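Local coordinates for protein NAD-dependent formate dehydrogenase gamma subunit (Cupriavidus necator, PDB 6VW7) that probably helps carry electrons between formate oxidation and NAD+, through the [2Fe-2S] cluster held in its thioredoxin-like domain, at residues A[63-68]-A[74-79]. Sequence-based numbering, arbitrary orientation.
Sequences EVHGVI and FRQQPA
Phe74 brings the chain back against the helix it has just left, its CA lying 6.1 Å from the CA of Ile68. Phe74 CB sits 3.9 Å from Ile68 O, a carbonyl oxygen near the ring plane at the edge of the phenyl group, whereas the apolar approach to Ile68 CG2 is looser. With CG anti to the carbonyl carbon (chi1 -66°), the ring is directed into the interior, where it packs on Leu35 and Ile45, meets the ring of His36 and is touched by Ala267 of the beta subunit. A water bridges the gap between the backbones: 2.7 Å from Ile68 O and 2.6 Å from Phe74 O, it is placed to donate to either, though it has more acceptors in reach than protons.

At Arg75 the loop is fastened away from the helix, its N bonded to Gln39 OE1 and its backbone hydrogen-bonded to Ile45.

Gln76 turns back towards residues 63-68. Its extended chain (chi2 175°) carries CG and CD across the CG2 methyl of Ile68, and Gln76 CG lies 3.5 Å from Ile68 CG2. The amide then reaches His65, whose side chain it crosses at about a right angle. In the modelled conformer of His65, one of two, Gln76 OE1 stands at the imidazole edge, 3.4 Å from His65 CD2 and near the ring plane; the amide plane is tilted 44° from the ring. This is an edge contact without a hydrogen bond, and it is less certain than the Ile68 packing.

Ile68 itself also packs on Leu35, Ile45 and Val50. The arrangement belongs to the N-terminal helical bundle characteristic of the complex I 24 kDa subunit family, at the point where the chain leaves helix 61-70 for strand 82-87 of the thioredoxin-like ferredoxin fold.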
loop_
_atom_site.group_PDB
_atom_site.type_symbol
_atom_site.label_atom_id
_atom_site.label_comp_id
_atom_site.label_asym_id
_atom_site.label_seq_id
_atom_site.Cartn_x
_atom_site.Cartn_y
_atom_site.Cartn_z
ATOM N N GLU A 63 -16.205 24.719 -7.557
ATOM C CA GLU A 63 -15.360 23.602 -7.956
ATOM C C GLU A 63 -14.293 23.319 -6.901
ATOM O O GLU A 63 -14.115 22.173 -6.464
ATOM C CB GLU A 63 -14.737 23.914 -9.317
ATOM C CG GLU A 63 -13.542 23.070 -9.690
ATOM C CD GLU A 63 -13.935 21.665 -10.090
ATOM O OE1 GLU A 63 -15.129 21.444 -10.351
ATOM O OE2 GLU A 63 -13.051 20.781 -10.143
ATOM N N VAL A 64 -13.576 24.365 -6.469
ATOM C CA VAL A 64 -12.526 24.193 -5.470
ATOM C C VAL A 64 -13.115 23.665 -4.165
ATOM O O VAL A 64 -12.595 22.713 -3.571
ATOM C CB VAL A 64 -11.774 25.525 -5.255
ATOM C CG1 VAL A 64 -10.730 25.380 -4.157
ATOM C CG2 VAL A 64 -11.120 25.979 -6.555
ATOM N N HIS A 65 -14.210 24.279 -3.696
ATOM C CA HIS A 65 -14.830 23.806 -2.464
ATOM C C HIS A 65 -15.287 22.352 -2.594
ATOM O O HIS A 65 -15.189 21.576 -1.632
ATOM C CB HIS A 65 -15.994 24.722 -2.078
ATOM C CG HIS A 65 -16.705 24.294 -0.834
ATOM N ND1 HIS A 65 -17.926 23.655 -0.857
ATOM C CD2 HIS A 65 -16.358 24.400 0.472
ATOM C CE1 HIS A 65 -18.306 23.393 0.380
ATOM N NE2 HIS A 65 -17.373 23.833 1.206
ATOM N N GLY A 66 -15.758 21.953 -3.775
ATOM C CA GLY A 66 -16.192 20.574 -3.953
ATOM C C GLY A 66 -15.043 19.585 -3.851
ATOM O O GLY A 66 -15.210 18.471 -3.344
ATOM N N VAL A 67 -13.859 19.976 -4.327
ATOM C CA VAL A 67 -12.684 19.123 -4.171
ATOM C C VAL A 67 -12.305 19.004 -2.698
ATOM O O VAL A 67 -12.082 17.899 -2.186
ATOM C CB VAL A 67 -11.524 19.667 -5.026
ATOM C CG1 VAL A 67 -10.177 18.990 -4.662
ATOM C CG2 VAL A 67 -11.861 19.503 -6.521
ATOM N N ILE A 68 -12.253 20.137 -1.987
ATOM C CA ILE A 68 -11.915 20.114 -0.566
ATOM C C ILE A 68 -12.873 19.207 0.190
ATOM O O ILE A 68 -12.458 18.403 1.037
ATOM C CB ILE A 68 -11.924 21.545 0.010
ATOM C CG1 ILE A 68 -10.821 22.395 -0.623
ATOM C CG2 ILE A 68 -11.756 21.508 1.514
ATOM C CD1 ILE A 68 -10.988 23.907 -0.365
ATOM N N PHE A 74 -8.498 16.286 3.674
ATOM C CA PHE A 74 -8.438 17.744 3.822
ATOM C C PHE A 74 -9.388 18.214 4.915
ATOM O O PHE A 74 -10.538 17.777 4.974
ATOM C CB PHE A 74 -8.791 18.436 2.500
ATOM C CG PHE A 74 -7.785 18.194 1.399
ATOM C CD1 PHE A 74 -6.427 18.341 1.638
ATOM C CD2 PHE A 74 -8.200 17.826 0.128
ATOM C CE1 PHE A 74 -5.494 18.112 0.631
ATOM C CE2 PHE A 74 -7.276 17.595 -0.884
ATOM C CZ PHE A 74 -5.931 17.727 -0.639
ATOM N N ARG A 75 -8.922 19.101 5.784
ATOM C CA ARG A 75 -9.791 19.671 6.802
ATOM C C ARG A 75 -9.903 21.172 6.594
ATOM O O ARG A 75 -8.962 21.825 6.138
ATOM C CB ARG A 75 -9.314 19.347 8.227
ATOM C CG ARG A 75 -7.843 19.528 8.507
ATOM C CD ARG A 75 -7.505 19.021 9.915
ATOM N NE ARG A 75 -7.597 17.567 10.024
ATOM C CZ ARG A 75 -8.529 16.910 10.714
ATOM N NH1 ARG A 75 -9.468 17.568 11.383
ATOM N NH2 ARG A 75 -8.516 15.586 10.742
ATOM N N GLN A 76 -11.086 21.700 6.895
ATOM C CA GLN A 76 -11.384 23.115 6.725
ATOM C C GLN A 76 -11.339 23.897 8.030
ATOM O O GLN A 76 -11.615 25.096 8.024
ATOM C CB GLN A 76 -12.750 23.281 6.052
ATOM C CG GLN A 76 -12.736 22.820 4.611
ATOM C CD GLN A 76 -14.096 22.868 3.945
ATOM O OE1 GLN A 76 -14.358 23.736 3.106
ATOM N NE2 GLN A 76 -14.967 21.919 4.299
ATOM N N GLN A 77 -11.030 23.245 9.144
ATOM C CA GLN A 77 -10.858 23.895 10.432
ATOM C C GLN A 77 -9.686 23.230 11.137
ATOM O O GLN A 77 -9.421 22.047 10.906
ATOM C CB GLN A 77 -12.126 23.786 11.297
ATOM N N PRO A 78 -8.982 23.949 12.009
ATOM C CA PRO A 78 -7.809 23.353 12.663
ATOM C C PRO A 78 -8.181 22.107 13.455
ATOM O O PRO A 78 -9.280 21.993 14.000
ATOM C CB PRO A 78 -7.311 24.470 13.587
ATOM C CG PRO A 78 -7.867 25.724 13.002
ATOM C CD PRO A 78 -9.186 25.352 12.405
ATOM N N ALA A 79 -7.271 21.141 13.466
ATOM C CA ALA A 79 -7.409 19.975 14.323
ATOM C C ALA A 79 -6.819 20.302 15.691
ATOM O O ALA A 79 -6.253 21.373 15.903
ATOM C CB ALA A 79 -6.725 18.762 13.698
HETATM O O HOH W 1 -12.654 17.272 3.509
#